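Local coordinates for glycosyl hydrolase family 2, TIM barrel domain protein (Parabacteroides merdae ATCC 43184, PDB 6DXU) that probably hydrolyses beta-glucuronides as a gut bacterial beta-glucuronidase of glycoside hydrolase family 2, at residues D[419-433]-D[460-472]. Numbering follows the deposited sequence.
Sequences HPAVIIWGLGNENDW and DDTRMTAIRRCEF
Ile-424 CG2 meets Ala-466 CB at 3.6 Å, joining two neighbouring parallel strands of the TIM barrel, 422-429 and 464-468, in a contact on which Trp-386 of strand 384-388 also packs. Helix 442-459 links them in a beta-alpha-beta unit, and Thr-465 and Ile-467 touch it. The small Ala-466 leaves room for the branched isoleucine. Leu-427 CB rests on Ile-467 CG2 at 3.7 Å.

The backbones alternate as parallel strands do: Trp-425 N donates to Met-464 O, Ala-466 N to Trp-425 O and Leu-427 N to Ala-466 O. A beta bulge then shifts the register before Asn-429 pairs with Arg-468; within it Gly-428 adopts a backbone shape in which a CB would be jammed against the preceding carbonyl O.

At the strands' N-terminal end, Trp-425 NE1 reaches Asp-460 OD2 in the indole plane (2.9 Å). Arg-463 NH1 grips that same oxygen from the opposite face of the carboxylate, while its NE sends a nearly straight bond to Val-422 O (2.8 Å), arriving above the carbonyl plane. Replacing Arg-463 by an alanine would remove both bonds and is likely to leave Asp-460 without its cationic mate and Val-422 O without this donor.

At the other end, Asn-429 and Glu-430 probably correspond to the Asn-Glu pair whose glutamate is the acid/base in family 2 relatives. Arg-468, extended from CG to NE, brings NH1 to Glu-430 OE2 at 3.0 Å while its NE donates to Val-513 O; Arg-393 holds the other oxygen of Glu-430. Arg-469 lays a guanidinium face over Glu-430 CG. Bent at chi3 (92°), it turns its edge to Asp-432, where NH2 and NE converge on OD1 at 2.7 and 3.0 Å, NE meeting the syn lone pair of OD1.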
ATOM      1  N   HIS D 419      25.445 -16.365 -27.447  1.00 18.98           N
ATOM      2  CA  HIS D 419      25.242 -17.469 -28.386  1.00 21.56           C
ATOM      3  C   HIS D 419      25.475 -17.035 -29.828  1.00 19.18           C
ATOM      4  O   HIS D 419      24.710 -16.213 -30.344  1.00 19.49           O
ATOM      5  CB  HIS D 419      23.830 -18.038 -28.247  1.00 20.62           C
ATOM      6  CG  HIS D 419      23.591 -18.691 -26.927  1.00 24.97           C
ATOM      7  ND1 HIS D 419      24.135 -19.914 -26.600  1.00 20.31           N
ATOM      8  CD2 HIS D 419      22.909 -18.273 -25.833  1.00 21.35           C
ATOM      9  CE1 HIS D 419      23.784 -20.228 -25.363  1.00 25.30           C
ATOM     10  NE2 HIS D 419      23.033 -19.256 -24.880  1.00 22.03           N
ATOM     11  N   PRO D 420      26.455 -17.594 -30.539  1.00 20.59           N
ATOM     12  CA  PRO D 420      26.630 -17.197 -31.947  1.00 21.26           C
ATOM     13  C   PRO D 420      25.428 -17.536 -32.818  1.00 19.74           C
ATOM     14  O   PRO D 420      25.220 -16.883 -33.849  1.00 19.87           O
ATOM     15  CB  PRO D 420      27.897 -17.957 -32.385  1.00 21.09           C
ATOM     16  CG  PRO D 420      27.989 -19.110 -31.442  1.00 23.39           C
ATOM     17  CD  PRO D 420      27.453 -18.591 -30.118  1.00 23.67           C
ATOM     18  N   ALA D 421      24.610 -18.512 -32.426  1.00 21.69           N
ATOM     19  CA  ALA D 421      23.427 -18.842 -33.223  1.00 18.23           C
ATOM     20  C   ALA D 421      22.470 -17.665 -33.364  1.00 19.42           C
ATOM     21  O   ALA D 421      21.794 -17.538 -34.391  1.00 20.08           O
ATOM     22  CB  ALA D 421      22.696 -20.040 -32.604  1.00 22.70           C
ATOM     23  N   VAL D 422      22.364 -16.806 -32.346  1.00 21.47           N
ATOM     24  CA  VAL D 422      21.309 -15.796 -32.369  1.00 18.10           C
ATOM     25  C   VAL D 422      21.658 -14.699 -33.368  1.00 18.45           C
ATOM     26  O   VAL D 422      22.741 -14.101 -33.307  1.00 19.07           O
ATOM     27  CB  VAL D 422      21.079 -15.208 -30.967  1.00 19.52           C
ATOM     28  CG1 VAL D 422      19.987 -14.138 -31.017  1.00 21.20           C
ATOM     29  CG2 VAL D 422      20.727 -16.314 -29.964  1.00 18.82           C
ATOM     30  N   ILE D 423      20.734 -14.426 -34.287  1.00 17.64           N
ATOM     31  CA  ILE D 423      20.847 -13.286 -35.192  1.00 21.43           C
ATOM     32  C   ILE D 423      19.724 -12.276 -35.027  1.00 23.31           C
ATOM     33  O   ILE D 423      19.855 -11.151 -35.533  1.00 21.52           O
ATOM     34  CB  ILE D 423      20.900 -13.740 -36.664  1.00 21.31           C
ATOM     35  CG1 ILE D 423      19.675 -14.622 -36.965  1.00 23.68           C
ATOM     36  CG2 ILE D 423      22.213 -14.452 -36.942  1.00 17.86           C
ATOM     37  CD1 ILE D 423      19.456 -14.934 -38.460  1.00 24.61           C
ATOM     38  N   ILE D 424      18.605 -12.626 -34.392  1.00 22.05           N
ATOM     39  CA  ILE D 424      17.442 -11.747 -34.329  1.00 22.29           C
ATOM     40  C   ILE D 424      16.848 -11.772 -32.928  1.00 21.85           C
ATOM     41  O   ILE D 424      16.591 -12.849 -32.376  1.00 18.83           O
ATOM     42  CB  ILE D 424      16.365 -12.150 -35.359  1.00 20.90           C
ATOM     43  CG1 ILE D 424      16.792 -11.737 -36.771  1.00 22.65           C
ATOM     44  CG2 ILE D 424      15.021 -11.522 -35.006  1.00 19.09           C
ATOM     45  CD1 ILE D 424      15.912 -12.328 -37.876  1.00 22.78           C
ATOM     46  N   TRP D 425      16.606 -10.591 -32.368  1.00 20.26           N
ATOM     47  CA  TRP D 425      15.761 -10.452 -31.187  1.00 19.90           C
ATOM     48  C   TRP D 425      14.382  -9.980 -31.632  1.00 18.19           C
ATOM     49  O   TRP D 425      14.242  -8.887 -32.193  1.00 19.08           O
ATOM     50  CB  TRP D 425      16.353  -9.469 -30.181  1.00 18.78           C
ATOM     51  CG  TRP D 425      17.778  -9.749 -29.707  1.00 17.80           C
ATOM     52  CD1 TRP D 425      18.857  -8.905 -29.847  1.00 19.77           C
ATOM     53  CD2 TRP D 425      18.263 -10.895 -28.981  1.00 18.62           C
ATOM     54  NE1 TRP D 425      19.973  -9.461 -29.265  1.00 20.99           N
ATOM     55  CE2 TRP D 425      19.643 -10.680 -28.732  1.00 19.13           C
ATOM     56  CE3 TRP D 425      17.668 -12.084 -28.521  1.00 19.33           C
ATOM     57  CZ2 TRP D 425      20.436 -11.598 -28.031  1.00 19.24           C
ATOM     58  CZ3 TRP D 425      18.452 -13.001 -27.836  1.00 18.47           C
ATOM     59  CH2 TRP D 425      19.827 -12.760 -27.605  1.00 18.78           C
ATOM     60  N   GLY D 426      13.366 -10.801 -31.386  1.00 17.00           N
ATOM     61  CA  GLY D 426      12.014 -10.470 -31.786  1.00 18.36           C
ATOM     62  C   GLY D 426      11.287  -9.721 -30.684  1.00 21.17           C
ATOM     63  O   GLY D 426      11.466  -9.998 -29.496  1.00 17.62           O
ATOM     64  N   LEU D 427      10.461  -8.763 -31.095  1.00 17.46           N
ATOM     65  CA  LEU D 427       9.780  -7.904 -30.142  1.00 19.41           C
ATOM     66  C   LEU D 427       8.315  -8.256 -29.925  1.00 19.35           C
ATOM     67  O   LEU D 427       7.694  -7.684 -29.023  1.00 19.60           O
ATOM     68  CB  LEU D 427       9.873  -6.435 -30.584  1.00 16.96           C
ATOM     69  CG  LEU D 427      11.274  -5.929 -30.955  1.00 22.45           C
ATOM     70  CD1 LEU D 427      11.185  -4.448 -31.313  1.00 21.27           C
ATOM     71  CD2 LEU D 427      12.280  -6.160 -29.817  1.00 19.71           C
ATOM     72  N   GLY D 428       7.744  -9.147 -30.719  1.00 19.95           N
ATOM     73  CA  GLY D 428       6.338  -9.467 -30.554  1.00 23.20           C
ATOM     74  C   GLY D 428       5.751 -10.106 -31.791  1.00 23.69           C
ATOM     75  O   GLY D 428       6.342 -10.104 -32.871  1.00 20.98           O
ATOM     76  N   ASN D 429       4.544 -10.645 -31.615  1.00 20.89           N
ATOM     77  CA  ASN D 429       3.872 -11.390 -32.669  1.00 20.87           C
ATOM     78  C   ASN D 429       2.410 -10.982 -32.743  1.00 22.37           C
ATOM     79  O   ASN D 429       1.740 -10.922 -31.710  1.00 20.04           O
ATOM     80  CB  ASN D 429       3.974 -12.896 -32.422  1.00 24.53           C
ATOM     81  CG  ASN D 429       3.203 -13.697 -33.446  1.00 24.18           C
ATOM     82  OD1 ASN D 429       3.611 -13.787 -34.592  1.00 21.81           O
ATOM     83  ND2 ASN D 429       2.074 -14.262 -33.039  1.00 22.85           N
ATOM     84  N   GLU D 430       1.929 -10.694 -33.961  1.00 19.51           N
ATOM     85  CA  GLU D 430       0.525 -10.376 -34.211  1.00 18.13           C
ATOM     86  C   GLU D 430       0.024  -9.327 -33.228  1.00 22.52           C
ATOM     87  O   GLU D 430      -1.023  -9.469 -32.588  1.00 20.90           O
ATOM     88  CB  GLU D 430      -0.342 -11.639 -34.181  1.00 20.14           C
ATOM     89  CG  GLU D 430      -0.027 -12.569 -35.346  1.00 19.28           C
ATOM     90  CD  GLU D 430      -0.744 -13.905 -35.289  1.00 29.82           C
ATOM     91  OE1 GLU D 430      -1.171 -14.325 -34.197  1.00 27.81           O
ATOM     92  OE2 GLU D 430      -0.847 -14.552 -36.353  1.00 32.81           O
ATOM     93  N   ASN D 431       0.797  -8.258 -33.096  1.00 22.34           N
ATOM     94  CA  ASN D 431       0.412  -7.197 -32.184  1.00 20.40           C
ATOM     95  C   ASN D 431      -0.712  -6.338 -32.733  1.00 23.72           C
ATOM     96  O   ASN D 431      -1.165  -5.424 -32.041  1.00 25.90           O
ATOM     97  CB  ASN D 431       1.635  -6.344 -31.827  1.00 21.75           C
ATOM     98  CG  ASN D 431       2.650  -7.124 -31.025  1.00 21.83           C
ATOM     99  OD1 ASN D 431       3.761  -7.391 -31.483  1.00 22.74           O
ATOM    100  ND2 ASN D 431       2.241  -7.563 -29.838  1.00 19.02           N
ATOM    101  N   ASP D 432      -1.180  -6.625 -33.944  1.00 22.30           N
ATOM    102  CA  ASP D 432      -2.404  -6.033 -34.474  1.00 24.40           C
ATOM    103  C   ASP D 432      -3.670  -6.794 -34.065  1.00 25.45           C
ATOM    104  O   ASP D 432      -4.759  -6.459 -34.544  1.00 23.95           O
ATOM    105  CB  ASP D 432      -2.321  -5.962 -36.007  1.00 23.41           C
ATOM    106  CG  ASP D 432      -2.167  -7.332 -36.656  1.00 29.57           C
ATOM    107  OD1 ASP D 432      -2.038  -8.348 -35.932  1.00 28.97           O
ATOM    108  OD2 ASP D 432      -2.168  -7.397 -37.906  1.00 34.08           O
ATOM    109  N   TRP D 433      -3.551  -7.823 -33.225  1.00 22.83           N
ATOM    110  CA  TRP D 433      -4.685  -8.656 -32.832  1.00 24.06           C
ATOM    111  C   TRP D 433      -5.326  -8.057 -31.580  1.00 25.67           C
ATOM    112  O   TRP D 433      -4.675  -8.027 -30.522  1.00 23.38           O
ATOM    113  CB  TRP D 433      -4.208 -10.081 -32.574  1.00 21.17           C
ATOM    114  CG  TRP D 433      -5.254 -11.154 -32.471  1.00 24.76           C
ATOM    115  CD1 TRP D 433      -6.327 -11.188 -31.620  1.00 24.61           C
ATOM    116  CD2 TRP D 433      -5.292 -12.382 -33.213  1.00 23.39           C
ATOM    117  NE1 TRP D 433      -7.034 -12.356 -31.797  1.00 23.66           N
ATOM    118  CE2 TRP D 433      -6.427 -13.101 -32.774  1.00 25.82           C
ATOM    119  CE3 TRP D 433      -4.487 -12.937 -34.220  1.00 25.22           C
ATOM    120  CZ2 TRP D 433      -6.775 -14.352 -33.301  1.00 25.72           C
ATOM    121  CZ3 TRP D 433      -4.833 -14.182 -34.742  1.00 25.36           C
ATOM    122  CH2 TRP D 433      -5.967 -14.874 -34.280  1.00 26.92           C
ATOM    123  N   ASP D 460      22.354  -4.398 -27.412  1.00 19.00           N
ATOM    124  CA  ASP D 460      23.112  -5.296 -28.292  1.00 24.48           C
ATOM    125  C   ASP D 460      22.877  -4.841 -29.735  1.00 25.78           C
ATOM    126  O   ASP D 460      21.958  -5.326 -30.395  1.00 27.78           O
ATOM    127  CB  ASP D 460      22.674  -6.738 -28.103  1.00 23.27           C
ATOM    128  CG  ASP D 460      23.358  -7.688 -29.068  1.00 25.62           C
ATOM    129  OD1 ASP D 460      24.431  -7.339 -29.619  1.00 24.40           O
ATOM    130  OD2 ASP D 460      22.810  -8.792 -29.285  1.00 23.91           O
ATOM    131  N   ASP D 461      23.733  -3.950 -30.224  1.00 26.47           N
ATOM    132  CA  ASP D 461      23.538  -3.480 -31.588  1.00 29.06           C
ATOM    133  C   ASP D 461      24.136  -4.415 -32.631  1.00 33.31           C
ATOM    134  O   ASP D 461      24.171  -4.047 -33.809  1.00 32.07           O
ATOM    135  CB  ASP D 461      24.105  -2.066 -31.769  1.00 34.99           C
ATOM    136  CG  ASP D 461      25.625  -2.032 -31.772  1.00 45.62           C
ATOM    137  OD1 ASP D 461      26.192  -1.036 -32.274  1.00 57.53           O
ATOM    138  OD2 ASP D 461      26.251  -3.022 -31.341  1.00 43.87           O
ATOM    139  N   THR D 462      24.633  -5.587 -32.239  1.00 23.39           N
ATOM    140  CA  THR D 462      25.153  -6.530 -33.220  1.00 28.04           C
ATOM    141  C   THR D 462      24.069  -7.422 -33.793  1.00 29.79           C
ATOM    142  O   THR D 462      24.361  -8.249 -34.663  1.00 27.77           O
ATOM    143  CB  THR D 462      26.246  -7.428 -32.620  1.00 30.32           C
ATOM    144  OG1 THR D 462      25.644  -8.448 -31.803  1.00 27.76           O
ATOM    145  CG2 THR D 462      27.243  -6.615 -31.808  1.00 30.42           C
ATOM    146  N   ARG D 463      22.836  -7.325 -33.304  1.00 25.95           N
ATOM    147  CA  ARG D 463      21.789  -8.186 -33.828  1.00 25.30           C
ATOM    148  C   ARG D 463      20.620  -7.341 -34.325  1.00 22.49           C
ATOM    149  O   ARG D 463      20.503  -6.151 -34.011  1.00 26.61           O
ATOM    150  CB  ARG D 463      21.372  -9.192 -32.760  1.00 28.37           C
ATOM    151  CG  ARG D 463      22.552 -10.151 -32.500  1.00 28.48           C
ATOM    152  CD  ARG D 463      22.190 -11.105 -31.458  1.00 29.33           C
ATOM    153  NE  ARG D 463      23.115 -12.224 -31.297  1.00 26.24           N
ATOM    154  CZ  ARG D 463      24.004 -12.319 -30.322  1.00 23.93           C
ATOM    155  NH1 ARG D 463      24.119 -11.336 -29.432  1.00 22.22           N
ATOM    156  NH2 ARG D 463      24.732 -13.421 -30.207  1.00 21.71           N
ATOM    157  N   MET D 464      19.787  -7.958 -35.154  1.00 19.04           N
ATOM    158  CA  MET D 464      18.634  -7.294 -35.745  1.00 20.91           C
ATOM    159  C   MET D 464      17.398  -7.498 -34.870  1.00 21.34           C
ATOM    160  O   MET D 464      17.226  -8.548 -34.250  1.00 21.17           O
ATOM    161  CB  MET D 464      18.356  -7.845 -37.145  1.00 21.39           C
ATOM    162  CG  MET D 464      19.526  -7.715 -38.145  1.00 25.51           C
ATOM    163  SD  MET D 464      19.741  -5.979 -38.592  1.00 28.93           S
ATOM    164  CE  MET D 464      19.027  -6.003 -40.234  1.00 26.78           C
ATOM    165  N   THR D 465      16.542  -6.481 -34.818  1.00 16.73           N
ATOM    166  CA  THR D 465      15.219  -6.660 -34.226  1.00 18.54           C
ATOM    167  C   THR D 465      14.220  -7.080 -35.303  1.00 20.04           C
ATOM    168  O   THR D 465      14.395  -6.800 -36.495  1.00 20.08           O
ATOM    169  CB  THR D 465      14.717  -5.383 -33.538  1.00 17.34           C
ATOM    170  OG1 THR D 465      14.523  -4.359 -34.522  1.00 22.69           O
ATOM    171  CG2 THR D 465      15.701  -4.898 -32.480  1.00 18.48           C
ATOM    172  N   ALA D 466      13.142  -7.727 -34.867  1.00 18.90           N
ATOM    173  CA  ALA D 466      12.104  -8.147 -35.802  1.00 20.36           C
ATOM    174  C   ALA D 466      10.769  -8.270 -35.087  1.00 21.04           C
ATOM    175  O   ALA D 466      10.709  -8.406 -33.863  1.00 21.58           O
ATOM    176  CB  ALA D 466      12.441  -9.490 -36.471  1.00 19.44           C
ATOM    177  N   ILE D 467       9.690  -8.241 -35.881  1.00 19.84           N
ATOM    178  CA  ILE D 467       8.354  -8.637 -35.438  1.00 19.97           C
ATOM    179  C   ILE D 467       7.688  -9.394 -36.577  1.00 24.90           C
ATOM    180  O   ILE D 467       8.157  -9.384 -37.718  1.00 19.65           O
ATOM    181  CB  ILE D 467       7.460  -7.448 -35.025  1.00 22.04           C
ATOM    182  CG1 ILE D 467       7.269  -6.473 -36.195  1.00 22.47           C
ATOM    183  CG2 ILE D 467       8.013  -6.738 -33.807  1.00 23.70           C
ATOM    184  CD1 ILE D 467       6.320  -5.300 -35.851  1.00 23.33           C
ATOM    185  N   ARG D 468       6.564 -10.040 -36.254  1.00 21.71           N
ATOM    186  CA  ARG D 468       5.730 -10.727 -37.234  1.00 21.36           C
ATOM    187  C   ARG D 468       4.302 -10.185 -37.184  1.00 20.11           C
ATOM    188  O   ARG D 468       3.703 -10.081 -36.106  1.00 21.83           O
ATOM    189  CB  ARG D 468       5.718 -12.240 -36.999  1.00 20.05           C
ATOM    190  CG  ARG D 468       4.861 -12.972 -38.020  1.00 22.18           C
ATOM    191  CD  ARG D 468       4.751 -14.480 -37.773  1.00 22.29           C
ATOM    192  NE  ARG D 468       3.821 -15.009 -38.763  1.00 20.32           N
ATOM    193  CZ  ARG D 468       2.501 -14.983 -38.631  1.00 22.77           C
ATOM    194  NH1 ARG D 468       1.949 -14.501 -37.517  1.00 22.43           N
ATOM    195  NH2 ARG D 468       1.732 -15.446 -39.612  1.00 23.71           N
ATOM    196  N   ARG D 469       3.777  -9.836 -38.358  1.00 21.55           N
ATOM    197  CA  ARG D 469       2.390  -9.429 -38.606  1.00 20.31           C
ATOM    198  C   ARG D 469       1.931  -8.291 -37.682  1.00 22.17           C
ATOM    199  O   ARG D 469       1.124  -8.458 -36.763  1.00 22.25           O
ATOM    200  CB  ARG D 469       1.418 -10.609 -38.509  1.00 23.16           C
ATOM    201  CG  ARG D 469       0.144 -10.326 -39.323  1.00 24.92           C
ATOM    202  CD  ARG D 469      -1.009 -11.221 -38.909  1.00 28.82           C
ATOM    203  NE  ARG D 469      -1.816 -10.580 -37.874  1.00 26.44           N
ATOM    204  CZ  ARG D 469      -2.992 -11.040 -37.463  1.00 31.09           C
ATOM    205  NH1 ARG D 469      -3.491 -12.148 -38.006  1.00 30.26           N
ATOM    206  NH2 ARG D 469      -3.658 -10.400 -36.502  1.00 28.57           N
ATOM    207  N   CYS D 470       2.445  -7.107 -37.982  1.00 21.03           N
ATOM    208  CA  CYS D 470       1.853  -5.874 -37.455  1.00 19.99           C
ATOM    209  C   CYS D 470       2.239  -4.780 -38.453  1.00 21.63           C
ATOM    210  O   CYS D 470       3.273  -4.125 -38.307  1.00 23.08           O
ATOM    211  CB  CYS D 470       2.323  -5.561 -36.045  1.00 20.82           C
ATOM    212  SG  CYS D 470       1.463  -4.133 -35.333  1.00 24.50           S
ATOM    213  N   GLU D 471       1.417  -4.638 -39.496  1.00 23.28           N
ATOM    214  CA  GLU D 471       1.807  -3.801 -40.628  1.00 25.37           C
ATOM    215  C   GLU D 471       2.031  -2.348 -40.207  1.00 28.50           C
ATOM    216  O   GLU D 471       2.946  -1.685 -40.715  1.00 27.04           O
ATOM    217  CB  GLU D 471       0.753  -3.882 -41.736  1.00 27.74           C
ATOM    218  CG  GLU D 471       1.213  -3.225 -43.032  1.00 34.84           C
ATOM    219  CD  GLU D 471       0.358  -3.608 -44.229  1.00 50.31           C
ATOM    220  OE1 GLU D 471      -0.856  -3.833 -44.043  1.00 55.32           O
ATOM    221  OE2 GLU D 471       0.903  -3.699 -45.352  1.00 58.30           O
ATOM    222  N   PHE D 472       1.232  -1.841 -39.264  1.00 25.27           N
ATOM    223  CA  PHE D 472       1.403  -0.449 -38.860  1.00 25.62           C
ATOM    224  C   PHE D 472       2.634  -0.225 -37.985  1.00 25.89           C
ATOM    225  O   PHE D 472       2.868   0.914 -37.564  1.00 24.34           O
ATOM    226  CB  PHE D 472       0.146   0.081 -38.158  1.00 30.30           C
ATOM    227  CG  PHE D 472      -0.188  -0.604 -36.849  1.00 27.78           C
ATOM    228  CD1 PHE D 472       0.421  -0.216 -35.666  1.00 26.08           C
ATOM    229  CD2 PHE D 472      -1.164  -1.582 -36.800  1.00 26.08           C
ATOM    230  CE1 PHE D 472       0.097  -0.827 -34.456  1.00 25.11           C
ATOM    231  CE2 PHE D 472      -1.499  -2.202 -35.599  1.00 31.64           C
ATOM    232  CZ  PHE D 472      -0.871  -1.826 -34.428  1.00 27.52           C
TER
HETATM  233  O   HOH W   1      -1.281 -14.955 -39.078  1.00 33.12           O
HETATM  234  O   HOH W   2       3.528  -7.953 -34.102  1.00 22.93           O
HETATM  235  O   HOH W   3      -0.848  -6.271 -39.844  1.00 32.06           O